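Local coordinates for protein lantibiotic dehydratase (Microbispora corallina, PDB 5EHK) that probably dehydrates serine and threonine residues of the NAI-107 precursor peptide, using glutamyl-tRNA to glutamylate them before glutamate is eliminated, at residues Ile847-Asp852 with Ala880-Glu885; Gly817-Leu822 with Arg870-Arg875; Arg823-Arg828 with Gly901-Gln906. All coordinates share one frame; numbering follows the deposited sequence.

Interaction 1 of 3, residues Ile847-Asp852 with Ala880-Glu885; sequences IEHGAD and AGLLPE
The imidazole of H849 lies across one turn of the helix that carries A880-E885, with its flat side toward that backbone and its NE2 edge toward a carboxylate. L882 N sits 3.3 Å above the ring plane, displaced toward the rim; its approach to ND1 has too poor an angle for a hydrogen bond. G881, which has no side chain, lies beside the ring, its C 3.2 Å from H849 CE1. At the edge, NE2 of H849 donates to OE1 of E885 over 2.8 Å, with an N-H...O angle of 145°. The oxygen is near the ring plane and is met almost along its C-O axis, while ring and carboxylate planes stand 70° apart. The segment I847-D852 ends helix 839-848 in a Schellman motif: G850, with positive phi, is the C-prime residue, its N bonded to I847 O at 2.7 Å. From this turn the H849 ring projects across to helix 875-895, CG anti to the carbonyl carbon. E885 reaches it with an extended chain, CG anti to the backbone N (chi1 174°). E848 brings OE2 to 2.9 Å from E885 OE1, crowding two like charges; a positively charged H849 beside them would probably ease the repulsion.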
ATOM      1  N   ILE A 847     -41.813   8.094 -11.652  1.00 20.67           N
ATOM      2  CA  ILE A 847     -42.766   8.499 -12.661  1.00 25.20           C
ATOM      3  C   ILE A 847     -44.055   9.042 -12.046  1.00 33.07           C
ATOM      4  O   ILE A 847     -44.448  10.169 -12.346  1.00 36.78           O
ATOM      5  CB  ILE A 847     -42.989   7.362 -13.699  1.00 30.96           C
ATOM      6  CG1 ILE A 847     -41.869   7.422 -14.748  1.00 22.87           C
ATOM      7  CG2 ILE A 847     -44.370   7.457 -14.360  1.00 26.51           C
ATOM      8  CD1 ILE A 847     -41.492   6.076 -15.310  1.00 24.99           C
ATOM      9  N   GLU A 848     -44.682   8.291 -11.145  1.00 32.96           N
ATOM     10  CA  GLU A 848     -45.921   8.767 -10.536  1.00 35.52           C
ATOM     11  C   GLU A 848     -45.709  10.019  -9.668  1.00 34.97           C
ATOM     12  O   GLU A 848     -46.681  10.579  -9.136  1.00 39.89           O
ATOM     13  CB  GLU A 848     -46.598   7.698  -9.670  1.00 48.67           C
ATOM     14  CG  GLU A 848     -46.088   7.685  -8.204  1.00 52.42           C
ATOM     15  CD  GLU A 848     -46.942   6.846  -7.240  1.00 56.76           C
ATOM     16  OE1 GLU A 848     -47.917   6.189  -7.691  1.00 71.10           O
ATOM     17  OE2 GLU A 848     -46.648   6.883  -6.021  1.00 50.87           O
ATOM     18  N   HIS A 849     -44.464  10.455  -9.502  1.00 24.36           N
ATOM     19  CA  HIS A 849     -44.217  11.702  -8.779  1.00 27.95           C
ATOM     20  C   HIS A 849     -43.676  12.748  -9.745  1.00 26.29           C
ATOM     21  O   HIS A 849     -43.143  13.789  -9.346  1.00 20.78           O
ATOM     22  CB  HIS A 849     -43.245  11.492  -7.632  1.00 29.26           C
ATOM     23  CG  HIS A 849     -43.852  10.808  -6.456  1.00 25.76           C
ATOM     24  ND1 HIS A 849     -44.349  11.494  -5.375  1.00 24.69           N
ATOM     25  CD2 HIS A 849     -44.028   9.493  -6.184  1.00 30.69           C
ATOM     26  CE1 HIS A 849     -44.816  10.633  -4.490  1.00 26.99           C
ATOM     27  NE2 HIS A 849     -44.636   9.412  -4.957  1.00 30.19           N
ATOM     28  N   GLY A 850     -43.773  12.422 -11.027  1.00 28.41           N
ATOM     29  CA  GLY A 850     -43.500  13.377 -12.076  1.00 30.64           C
ATOM     30  C   GLY A 850     -42.052  13.560 -12.462  1.00 28.28           C
ATOM     31  O   GLY A 850     -41.729  14.556 -13.107  1.00 32.06           O
ATOM     32  N   ALA A 851     -41.182  12.610 -12.117  1.00 26.54           N
ATOM     33  CA  ALA A 851     -39.785  12.726 -12.526  1.00 22.93           C
ATOM     34  C   ALA A 851     -39.771  12.599 -14.034  1.00 20.62           C
ATOM     35  O   ALA A 851     -40.483  11.766 -14.584  1.00 24.54           O
ATOM     36  CB  ALA A 851     -38.934  11.656 -11.881  1.00 21.12           C
ATOM     37  N   ASP A 852     -39.009  13.454 -14.708  1.00 18.31           N
ATOM     38  CA  ASP A 852     -39.086  13.533 -16.173  1.00 19.23           C
ATOM     39  C   ASP A 852     -37.940  12.778 -16.829  1.00 22.80           C
ATOM     40  O   ASP A 852     -37.995  12.419 -18.011  1.00 26.63           O
ATOM     41  CB  ASP A 852     -39.161  14.997 -16.656  1.00 16.05           C
ATOM     42  CG  ASP A 852     -37.791  15.682 -16.742  1.00 23.28           C
ATOM     43  OD1 ASP A 852     -37.609  16.510 -17.642  1.00 24.12           O
ATOM     44  OD2 ASP A 852     -36.897  15.433 -15.904  1.00 26.79           O
ATOM     45  N   ALA A 880     -40.411  15.944  -1.334  1.00 29.73           N
ATOM     46  CA  ALA A 880     -41.430  15.743  -0.309  1.00 30.56           C
ATOM     47  C   ALA A 880     -42.351  14.580  -0.651  1.00 31.74           C
ATOM     48  O   ALA A 880     -43.050  14.039   0.215  1.00 30.73           O
ATOM     49  CB  ALA A 880     -42.225  17.006  -0.087  1.00 34.97           C
ATOM     50  N   GLY A 881     -42.333  14.186  -1.918  1.00 32.80           N
ATOM     51  CA  GLY A 881     -43.189  13.114  -2.386  1.00 32.19           C
ATOM     52  C   GLY A 881     -42.409  11.860  -2.709  1.00 32.00           C
ATOM     53  O   GLY A 881     -42.614  10.822  -2.077  1.00 34.65           O
ATOM     54  N   LEU A 882     -41.505  11.965  -3.680  1.00 29.59           N
ATOM     55  CA  LEU A 882     -40.742  10.822  -4.158  1.00 24.80           C
ATOM     56  C   LEU A 882     -39.766  10.299  -3.133  1.00 27.70           C
ATOM     57  O   LEU A 882     -39.712   9.099  -2.897  1.00 28.45           O
ATOM     58  CB  LEU A 882     -39.982  11.157  -5.434  1.00 26.63           C
ATOM     59  CG  LEU A 882     -39.046  10.040  -5.899  1.00 23.25           C
ATOM     60  CD1 LEU A 882     -39.852   8.777  -6.194  1.00 24.15           C
ATOM     61  CD2 LEU A 882     -38.273  10.487  -7.140  1.00 18.81           C
ATOM     62  N   LEU A 883     -38.988  11.190  -2.529  1.00 29.22           N
ATOM     63  CA  LEU A 883     -37.940  10.746  -1.612  1.00 30.26           C
ATOM     64  C   LEU A 883     -38.410   9.840  -0.477  1.00 26.11           C
ATOM     65  O   LEU A 883     -37.786   8.813  -0.220  1.00 25.70           O
ATOM     66  CB  LEU A 883     -37.167  11.920  -1.032  1.00 32.49           C
ATOM     67  CG  LEU A 883     -36.082  11.431  -0.087  1.00 25.08           C
ATOM     68  CD1 LEU A 883     -35.032  10.671  -0.880  1.00 26.96           C
ATOM     69  CD2 LEU A 883     -35.481  12.632   0.556  1.00 32.40           C
ATOM     70  N   PRO A 884     -39.520  10.194   0.187  1.00 29.38           N
ATOM     71  CA  PRO A 884     -39.906   9.307   1.284  1.00 25.00           C
ATOM     72  C   PRO A 884     -40.518   7.994   0.814  1.00 25.71           C
ATOM     73  O   PRO A 884     -40.434   7.005   1.548  1.00 30.10           O
ATOM     74  CB  PRO A 884     -40.939  10.136   2.049  1.00 24.88           C
ATOM     75  CG  PRO A 884     -40.650  11.545   1.663  1.00 29.73           C
ATOM     76  CD  PRO A 884     -40.258  11.468   0.241  1.00 30.61           C
ATOM     77  N   GLU A 885     -41.099   7.953  -0.377  1.00 22.76           N
ATOM     78  CA  GLU A 885     -41.596   6.675  -0.871  1.00 22.31           C
ATOM     79  C   GLU A 885     -40.403   5.765  -1.147  1.00 22.99           C
ATOM     80  O   GLU A 885     -40.370   4.615  -0.713  1.00 22.33           O
ATOM     81  CB  GLU A 885     -42.475   6.850  -2.113  1.00 22.72           C
ATOM     82  CG  GLU A 885     -42.895   5.525  -2.733  1.00 23.74           C
ATOM     83  CD  GLU A 885     -43.969   5.650  -3.814  1.00 33.10           C
ATOM     84  OE1 GLU A 885     -44.409   6.793  -4.110  1.00 29.92           O
ATOM     85  OE2 GLU A 885     -44.344   4.591  -4.386  1.00 31.89           O
TER

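Interaction 2 of 3, residues Gly817-Leu822 with Arg870-Arg875; sequences GPWLYL and RFRGER
The guanidinium of R870 turns one face to the six-membered ring of W819, with CZ3 of W819 3.2 Å above its centre, while the indole presents its edge: R870 NH1 lies near the indole plane, 3.0 Å from CE3. The two planes are 71° apart, so this is an edge-on meeting and not a parallel stack. P818 CB covers part of one indole face from the preceding residue. R870 gets there by a bend at chi3 (55°), after its CB and CG have passed the Y821 ring, with CB 3.5 Å from Y821 CD1. R872 runs beside W819 in the same direction, its CD 3.6 Å from CZ3 of the indole. Beneath these groups the backbones form an antiparallel pair of strands, their short axes at 168°, the middle two of a four-stranded sheet ordered 853-861, 864-872, 819-824, 902-905. L820 and F871 are the hydrogen-bonded pair, L820 N to F871 O at 3.0 Å and F871 N to L820 O at 2.9 Å, flanked by the non-hydrogen-bonded pairs W819-R872 and Y821-R870. Beyond W819-R872, G873 N donates to P818 O, nearly along the C=O axis. W819, Y821, R870 and R872 share one face of the sheet; L820 and F871 share the other, under helix 875-895, where L822 CD1 meets the edge of the F871 ring at CE2 (3.8 Å). The charged ends have partners of their own, R870 in E924 and R872 in D852 and E921.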
ATOM      1  N   GLY A 817     -32.593  20.775  -5.077  1.00 40.24           N
ATOM      2  CA  GLY A 817     -33.131  19.690  -5.876  1.00 45.81           C
ATOM      3  C   GLY A 817     -33.752  19.861  -7.250  1.00 46.22           C
ATOM      4  O   GLY A 817     -34.963  19.750  -7.392  1.00 43.20           O
ATOM      5  N   PRO A 818     -32.927  20.084  -8.286  1.00 55.47           N
ATOM      6  CA  PRO A 818     -33.468  19.689  -9.596  1.00 56.02           C
ATOM      7  C   PRO A 818     -33.255  18.174  -9.764  1.00 44.80           C
ATOM      8  O   PRO A 818     -34.123  17.456 -10.260  1.00 34.23           O
ATOM      9  CB  PRO A 818     -32.613  20.482 -10.591  1.00 41.99           C
ATOM     10  CG  PRO A 818     -31.313  20.696  -9.894  1.00 47.15           C
ATOM     11  CD  PRO A 818     -31.584  20.684  -8.387  1.00 50.29           C
ATOM     12  N   TRP A 819     -32.093  17.709  -9.318  1.00 41.61           N
ATOM     13  CA  TRP A 819     -31.745  16.299  -9.339  1.00 41.94           C
ATOM     14  C   TRP A 819     -31.835  15.633  -7.949  1.00 42.05           C
ATOM     15  O   TRP A 819     -31.343  16.169  -6.949  1.00 45.86           O
ATOM     16  CB  TRP A 819     -30.314  16.123  -9.858  1.00 43.11           C
ATOM     17  CG  TRP A 819     -29.871  17.098 -10.928  1.00 51.91           C
ATOM     18  CD1 TRP A 819     -29.208  18.285 -10.737  1.00 52.29           C
ATOM     19  CD2 TRP A 819     -29.991  16.932 -12.351  1.00 52.86           C
ATOM     20  NE1 TRP A 819     -28.950  18.885 -11.949  1.00 54.07           N
ATOM     21  CE2 TRP A 819     -29.411  18.073 -12.956  1.00 54.97           C
ATOM     22  CE3 TRP A 819     -30.546  15.939 -13.174  1.00 40.26           C
ATOM     23  CZ2 TRP A 819     -29.365  18.241 -14.348  1.00 48.65           C
ATOM     24  CZ3 TRP A 819     -30.501  16.106 -14.555  1.00 37.07           C
ATOM     25  CH2 TRP A 819     -29.919  17.250 -15.126  1.00 46.08           C
ATOM     26  N   LEU A 820     -32.443  14.450  -7.917  1.00 29.11           N
ATOM     27  CA  LEU A 820     -32.277  13.497  -6.832  1.00 21.01           C
ATOM     28  C   LEU A 820     -31.237  12.450  -7.266  1.00 21.94           C
ATOM     29  O   LEU A 820     -31.451  11.746  -8.262  1.00 18.99           O
ATOM     30  CB  LEU A 820     -33.611  12.826  -6.601  1.00 18.79           C
ATOM     31  CG  LEU A 820     -33.872  12.070  -5.317  1.00 24.64           C
ATOM     32  CD1 LEU A 820     -33.434  12.917  -4.127  1.00 28.22           C
ATOM     33  CD2 LEU A 820     -35.371  11.781  -5.247  1.00 26.37           C
ATOM     34  N   TYR A 821     -30.095  12.377  -6.572  1.00 18.90           N
ATOM     35  CA  TYR A 821     -29.026  11.424  -6.938  1.00 16.65           C
ATOM     36  C   TYR A 821     -28.728  10.418  -5.818  1.00 21.21           C
ATOM     37  O   TYR A 821     -28.110  10.761  -4.805  1.00 22.65           O
ATOM     38  CB  TYR A 821     -27.768  12.186  -7.318  1.00 17.96           C
ATOM     39  CG  TYR A 821     -26.828  11.470  -8.252  1.00 25.02           C
ATOM     40  CD1 TYR A 821     -27.309  10.566  -9.204  1.00 21.66           C
ATOM     41  CD2 TYR A 821     -25.463  11.800  -8.287  1.00 24.37           C
ATOM     42  CE1 TYR A 821     -26.438   9.940 -10.123  1.00 20.03           C
ATOM     43  CE2 TYR A 821     -24.590  11.195  -9.205  1.00 18.61           C
ATOM     44  CZ  TYR A 821     -25.080  10.265 -10.124  1.00 20.37           C
ATOM     45  OH  TYR A 821     -24.218   9.650 -11.033  1.00 20.15           O
ATOM     46  N   LEU A 822     -29.164   9.176  -6.010  1.00 18.56           N
ATOM     47  CA  LEU A 822     -29.028   8.127  -5.004  1.00 12.01           C
ATOM     48  C   LEU A 822     -27.803   7.270  -5.195  1.00 11.93           C
ATOM     49  O   LEU A 822     -27.500   6.854  -6.315  1.00 12.28           O
ATOM     50  CB  LEU A 822     -30.231   7.214  -5.082  1.00 14.28           C
ATOM     51  CG  LEU A 822     -31.532   7.812  -4.598  1.00 15.63           C
ATOM     52  CD1 LEU A 822     -32.662   7.015  -5.201  1.00 16.01           C
ATOM     53  CD2 LEU A 822     -31.553   7.704  -3.100  1.00 13.46           C
ATOM     54  N   ARG A 870     -30.209   8.231 -10.917  1.00 16.00           N
ATOM     55  CA  ARG A 870     -30.579   9.656 -10.930  1.00 19.84           C
ATOM     56  C   ARG A 870     -31.995   9.971 -11.410  1.00 16.04           C
ATOM     57  O   ARG A 870     -32.408   9.473 -12.433  1.00 16.83           O
ATOM     58  CB  ARG A 870     -29.621  10.481 -11.767  1.00 16.92           C
ATOM     59  CG  ARG A 870     -29.857  11.918 -11.400  1.00 27.05           C
ATOM     60  CD  ARG A 870     -29.235  12.926 -12.314  1.00 37.28           C
ATOM     61  NE  ARG A 870     -29.581  12.809 -13.730  1.00 36.68           N
ATOM     62  CZ  ARG A 870     -30.801  12.955 -14.224  1.00 33.58           C
ATOM     63  NH1 ARG A 870     -31.825  13.198 -13.419  1.00 32.25           N
ATOM     64  NH2 ARG A 870     -30.994  12.852 -15.529  1.00 37.93           N
ATOM     65  N   PHE A 871     -32.718  10.823 -10.690  1.00 17.03           N
ATOM     66  CA  PHE A 871     -34.035  11.275 -11.154  1.00 16.46           C
ATOM     67  C   PHE A 871     -34.005  12.772 -11.348  1.00 21.48           C
ATOM     68  O   PHE A 871     -33.338  13.483 -10.597  1.00 23.83           O
ATOM     69  CB  PHE A 871     -35.137  10.967 -10.151  1.00 14.51           C
ATOM     70  CG  PHE A 871     -35.243   9.519  -9.782  1.00 18.78           C
ATOM     71  CD1 PHE A 871     -36.137   8.692 -10.431  1.00 13.52           C
ATOM     72  CD2 PHE A 871     -34.471   8.995  -8.750  1.00 16.21           C
ATOM     73  CE1 PHE A 871     -36.252   7.364 -10.083  1.00 14.54           C
ATOM     74  CE2 PHE A 871     -34.578   7.680  -8.403  1.00 16.57           C
ATOM     75  CZ  PHE A 871     -35.473   6.852  -9.078  1.00 18.25           C
ATOM     76  N   ARG A 872     -34.726  13.253 -12.356  1.00 19.58           N
ATOM     77  CA  ARG A 872     -34.890  14.684 -12.550  1.00 19.07           C
ATOM     78  C   ARG A 872     -36.360  15.047 -12.411  1.00 19.21           C
ATOM     79  O   ARG A 872     -37.247  14.336 -12.890  1.00 16.16           O
ATOM     80  CB  ARG A 872     -34.346  15.128 -13.901  1.00 19.72           C
ATOM     81  CG  ARG A 872     -34.444  16.628 -14.122  1.00 29.24           C
ATOM     82  CD  ARG A 872     -33.870  17.072 -15.469  1.00 26.01           C
ATOM     83  NE  ARG A 872     -34.797  16.867 -16.576  1.00 25.34           N
ATOM     84  CZ  ARG A 872     -34.489  17.135 -17.836  1.00 25.62           C
ATOM     85  NH1 ARG A 872     -33.290  17.626 -18.116  1.00 30.11           N
ATOM     86  NH2 ARG A 872     -35.373  16.932 -18.804  1.00 20.24           N
ATOM     87  N   GLY A 873     -36.618  16.151 -11.724  1.00 24.11           N
ATOM     88  CA  GLY A 873     -37.981  16.602 -11.541  1.00 27.23           C
ATOM     89  C   GLY A 873     -38.080  17.909 -10.793  1.00 30.15           C
ATOM     90  O   GLY A 873     -37.083  18.549 -10.450  1.00 37.67           O
ATOM     91  N   GLU A 874     -39.315  18.308 -10.559  1.00 31.85           N
ATOM     92  CA  GLU A 874     -39.618  19.484  -9.777  1.00 32.49           C
ATOM     93  C   GLU A 874     -39.280  19.262  -8.304  1.00 36.80           C
ATOM     94  O   GLU A 874     -39.621  18.226  -7.731  1.00 36.51           O
ATOM     95  CB  GLU A 874     -41.092  19.834  -9.968  1.00 38.23           C
ATOM     96  CG  GLU A 874     -41.473  19.813 -11.444  1.00 48.33           C
ATOM     97  CD  GLU A 874     -42.797  20.497 -11.747  1.00 61.17           C
ATOM     98  OE1 GLU A 874     -43.835  20.088 -11.162  1.00 54.29           O
ATOM     99  OE2 GLU A 874     -42.786  21.437 -12.586  1.00 50.81           O
ATOM    100  N   ARG A 875     -38.568  20.225  -7.721  1.00 40.40           N
ATOM    101  CA  ARG A 875     -38.128  20.181  -6.324  1.00 31.60           C
ATOM    102  C   ARG A 875     -39.127  19.608  -5.311  1.00 39.19           C
ATOM    103  O   ARG A 875     -38.791  18.661  -4.597  1.00 37.73           O
ATOM    104  CB  ARG A 875     -37.635  21.557  -5.879  1.00 40.15           C
ATOM    105  CG  ARG A 875     -36.619  22.161  -6.843  1.00 52.42           C
ATOM    106  CD  ARG A 875     -36.103  23.524  -6.409  1.00 59.37           C
ATOM    107  NE  ARG A 875     -34.907  23.916  -7.160  1.00 64.99           N
ATOM    108  CZ  ARG A 875     -34.343  25.120  -7.097  1.00 75.19           C
ATOM    109  NH1 ARG A 875     -34.871  26.062  -6.325  1.00 87.84           N
ATOM    110  NH2 ARG A 875     -33.257  25.389  -7.811  1.00 58.30           N
TER

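Interaction 3 of 3, residues Arg823-Arg828 with Gly901-Gln906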
ATOM      1  N   ARG A 823     -27.118   6.963  -4.094  1.00 14.57           N
ATOM      2  CA  ARG A 823     -26.072   5.937  -4.111  1.00 11.81           C
ATOM      3  C   ARG A 823     -26.510   4.681  -3.398  1.00  9.12           C
ATOM      4  O   ARG A 823     -26.749   4.682  -2.201  1.00 10.25           O
ATOM      5  CB  ARG A 823     -24.823   6.454  -3.471  1.00 16.27           C
ATOM      6  CG  ARG A 823     -24.329   7.707  -4.107  1.00 19.50           C
ATOM      7  CD  ARG A 823     -22.929   7.950  -3.602  1.00 30.14           C
ATOM      8  NE  ARG A 823     -22.473   9.287  -3.938  1.00 33.66           N
ATOM      9  CZ  ARG A 823     -21.888  10.083  -3.059  1.00 28.97           C
ATOM     10  NH1 ARG A 823     -21.727   9.659  -1.798  1.00 26.49           N
ATOM     11  NH2 ARG A 823     -21.493  11.292  -3.438  1.00 23.46           N
ATOM     12  N   LEU A 824     -26.637   3.606  -4.151  1.00  7.79           N
ATOM     13  CA  LEU A 824     -27.164   2.381  -3.591  1.00  9.31           C
ATOM     14  C   LEU A 824     -26.044   1.376  -3.437  1.00 11.41           C
ATOM     15  O   LEU A 824     -25.443   0.932  -4.424  1.00 11.76           O
ATOM     16  CB  LEU A 824     -28.307   1.856  -4.461  1.00 10.52           C
ATOM     17  CG  LEU A 824     -29.383   2.908  -4.757  1.00  7.99           C
ATOM     18  CD1 LEU A 824     -30.434   2.367  -5.725  1.00  7.76           C
ATOM     19  CD2 LEU A 824     -30.017   3.366  -3.475  1.00  5.18           C
ATOM     20  N   ARG A 825     -25.730   1.057  -2.182  1.00 13.74           N
ATOM     21  CA  ARG A 825     -24.594   0.186  -1.878  1.00 13.29           C
ATOM     22  C   ARG A 825     -24.986  -1.265  -2.090  1.00  7.37           C
ATOM     23  O   ARG A 825     -25.178  -2.007  -1.161  1.00  7.07           O
ATOM     24  CB  ARG A 825     -24.071   0.434  -0.460  1.00 10.11           C
ATOM     25  CG  ARG A 825     -23.651   1.883  -0.201  1.00 12.15           C
ATOM     26  CD  ARG A 825     -22.285   2.203  -0.778  1.00 21.72           C
ATOM     27  NE  ARG A 825     -22.088   3.629  -1.058  1.00 27.11           N
ATOM     28  CZ  ARG A 825     -20.993   4.126  -1.640  1.00 27.11           C
ATOM     29  NH1 ARG A 825     -20.000   3.301  -1.994  1.00 20.96           N
ATOM     30  NH2 ARG A 825     -20.886   5.437  -1.865  1.00 24.12           N
ATOM     31  N   VAL A 826     -25.124  -1.627  -3.350  1.00  8.75           N
ATOM     32  CA  VAL A 826     -25.423  -2.972  -3.761  1.00 10.71           C
ATOM     33  C   VAL A 826     -24.109  -3.483  -4.290  1.00 11.88           C
ATOM     34  O   VAL A 826     -23.615  -2.976  -5.277  1.00 13.79           O
ATOM     35  CB  VAL A 826     -26.481  -2.960  -4.909  1.00 10.41           C
ATOM     36  CG1 VAL A 826     -26.783  -4.362  -5.404  1.00  9.18           C
ATOM     37  CG2 VAL A 826     -27.766  -2.262  -4.465  1.00  7.74           C
ATOM     38  N   PRO A 827     -23.494  -4.444  -3.596  1.00 16.24           N
ATOM     39  CA  PRO A 827     -22.224  -4.980  -4.078  1.00 15.88           C
ATOM     40  C   PRO A 827     -22.384  -5.568  -5.458  1.00 14.12           C
ATOM     41  O   PRO A 827     -23.471  -6.024  -5.813  1.00 13.01           O
ATOM     42  CB  PRO A 827     -21.899  -6.078  -3.069  1.00 18.75           C
ATOM     43  CG  PRO A 827     -23.160  -6.362  -2.370  1.00 16.85           C
ATOM     44  CD  PRO A 827     -23.911  -5.082  -2.341  1.00 14.99           C
ATOM     45  N   ARG A 828     -21.292  -5.577  -6.210  1.00 16.41           N
ATOM     46  CA  ARG A 828     -21.329  -5.897  -7.631  1.00 17.21           C
ATOM     47  C   ARG A 828     -22.009  -7.225  -7.958  1.00 13.82           C
ATOM     48  O   ARG A 828     -22.813  -7.285  -8.887  1.00 16.20           O
ATOM     49  CB  ARG A 828     -19.908  -5.836  -8.209  1.00 17.19           C
ATOM     50  CG  ARG A 828     -19.789  -6.155  -9.689  1.00 18.34           C
ATOM     51  CD  ARG A 828     -20.748  -5.340 -10.531  1.00 18.56           C
ATOM     52  NE  ARG A 828     -21.521  -6.188 -11.444  1.00 14.98           N
ATOM     53  CZ  ARG A 828     -21.382  -6.140 -12.761  1.00 17.91           C
ATOM     54  NH1 ARG A 828     -20.513  -5.284 -13.298  1.00 18.04           N
ATOM     55  NH2 ARG A 828     -22.107  -6.926 -13.541  1.00 18.34           N
ATOM     56  N   GLY A 901     -26.826  -0.013   2.196  1.00  8.06           N
ATOM     57  CA  GLY A 901     -27.177   1.336   2.573  1.00  9.95           C
ATOM     58  C   GLY A 901     -27.315   2.267   1.395  1.00 12.84           C
ATOM     59  O   GLY A 901     -26.983   1.908   0.249  1.00 11.94           O
ATOM     60  N   HIS A 902     -27.794   3.474   1.669  1.00 10.46           N
ATOM     61  CA  HIS A 902     -27.916   4.444   0.620  1.00 10.25           C
ATOM     62  C   HIS A 902     -27.527   5.805   1.120  1.00 15.06           C
ATOM     63  O   HIS A 902     -27.710   6.096   2.302  1.00 16.29           O
ATOM     64  CB  HIS A 902     -29.338   4.480   0.096  1.00  9.69           C
ATOM     65  CG  HIS A 902     -30.359   4.885   1.108  1.00 12.37           C
ATOM     66  ND1 HIS A 902     -30.857   4.016   2.054  1.00 14.93           N
ATOM     67  CD2 HIS A 902     -31.014   6.057   1.294  1.00 13.66           C
ATOM     68  CE1 HIS A 902     -31.767   4.634   2.787  1.00 11.10           C
ATOM     69  NE2 HIS A 902     -31.884   5.873   2.346  1.00 13.86           N
ATOM     70  N   GLU A 903     -26.991   6.631   0.216  1.00 15.48           N
ATOM     71  CA  GLU A 903     -26.797   8.060   0.470  1.00 14.29           C
ATOM     72  C   GLU A 903     -27.398   8.933  -0.620  1.00 13.59           C
ATOM     73  O   GLU A 903     -27.760   8.453  -1.692  1.00 13.89           O
ATOM     74  CB  GLU A 903     -25.322   8.406   0.602  1.00 16.50           C
ATOM     75  CG  GLU A 903     -24.526   7.467   1.455  1.00 15.72           C
ATOM     76  CD  GLU A 903     -23.619   6.626   0.608  1.00 28.17           C
ATOM     77  OE1 GLU A 903     -22.917   7.201  -0.270  1.00 35.20           O
ATOM     78  OE2 GLU A 903     -23.622   5.389   0.802  1.00 29.59           O
ATOM     79  N   LEU A 904     -27.520  10.223  -0.333  1.00 13.50           N
ATOM     80  CA  LEU A 904     -27.902  11.195  -1.349  1.00 14.30           C
ATOM     81  C   LEU A 904     -26.718  12.084  -1.666  1.00 17.43           C
ATOM     82  O   LEU A 904     -26.195  12.737  -0.773  1.00 19.01           O
ATOM     83  CB  LEU A 904     -29.070  12.018  -0.840  1.00 13.99           C
ATOM     84  CG  LEU A 904     -30.270  11.073  -0.796  1.00 18.15           C
ATOM     85  CD1 LEU A 904     -31.365  11.546   0.137  1.00 24.24           C
ATOM     86  CD2 LEU A 904     -30.792  10.921  -2.198  1.00 17.71           C
ATOM     87  N   GLY A 905     -26.273  12.104  -2.921  1.00 18.12           N
ATOM     88  CA  GLY A 905     -25.104  12.899  -3.275  1.00 15.81           C
ATOM     89  C   GLY A 905     -25.398  13.940  -4.337  1.00 17.08           C
ATOM     90  O   GLY A 905     -26.450  13.893  -4.965  1.00 20.30           O
ATOM     91  N   GLN A 906     -24.455  14.849  -4.580  1.00 15.86           N
ATOM     92  CA  GLN A 906     -24.652  15.915  -5.568  1.00 11.41           C
ATOM     93  C   GLN A 906     -24.457  15.410  -6.970  1.00 15.14           C
ATOM     94  O   GLN A 906     -23.589  14.582  -7.214  1.00 19.53           O
ATOM     95  CB  GLN A 906     -23.675  17.051  -5.319  1.00 15.97           C
ATOM     96  CG  GLN A 906     -23.979  17.903  -4.102  1.00 16.33           C
ATOM     97  CD  GLN A 906     -22.812  18.797  -3.751  1.00 15.98           C
ATOM     98  OE1 GLN A 906     -21.856  18.336  -3.147  1.00 13.28           O
ATOM     99  NE2 GLN A 906     -22.885  20.076  -4.123  1.00 15.59           N
TER
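Strands 819-824 and 902-905 run antiparallel here, with R823 and E903 as the hydrogen-bonded pair and L824 and H902 as the non-hydrogen-bonded one. R823 N reaches E903 O at 2.9 Å and is almost straight (176°), yet the donor stands above the carbonyl plane. The return bond from E903 N meets R823 O in its plane, on a lone pair. R825 N continues the series to G901 O, nearly along the C=O axis, and R825 is the centre of an inverse gamma turn. On the face shared by R823 and E903, the carboxylate of E903 is gripped by both arginines. R825 takes it side-on, NE to OE2 at 3.0 Å and NH2 to OE1 at 3.1 Å, both on syn lone pairs, with the two planes only 22° apart. R823 NH1 gives OE1 a second donor, also at 3.1 Å, so three N-H groups should stabilise the charged form. A bend of E903 at chi2 (108°) turns the carboxylate toward them. On the other face L824 CD2 rests on H902 CB. R825 also pairs with D861, L824 and H902 touch L890 of helix 875-895, and L904 and G905 continue the sheet into a strand of the second subunit.

Interactions 2 and 3 are successive parts of one sheet: strand 819-824 pairs with 864-872 in the first and with 902-905 in the second, their centres about 15 Å apart. Y821 O lies 3.0 Å from G905 N, a probable hydrogen bond. Interaction 1 joins the end of helix 839-848 to helix 875-895, which packs on this sheet; its centre lies about 9 Å from that of interaction 2. L882 CD2 packs on L820 CD2 at 3.7 Å, and D852 OD1 makes a 2.6 Å salt bridge to R872 NH2. L883 CD1 meets L904 CD1 at 3.9 Å, linking interactions 1 and 3. All lie in the C-terminal dehydratase region, probably the glutamate-elimination part; none of their residues is assigned as catalytic.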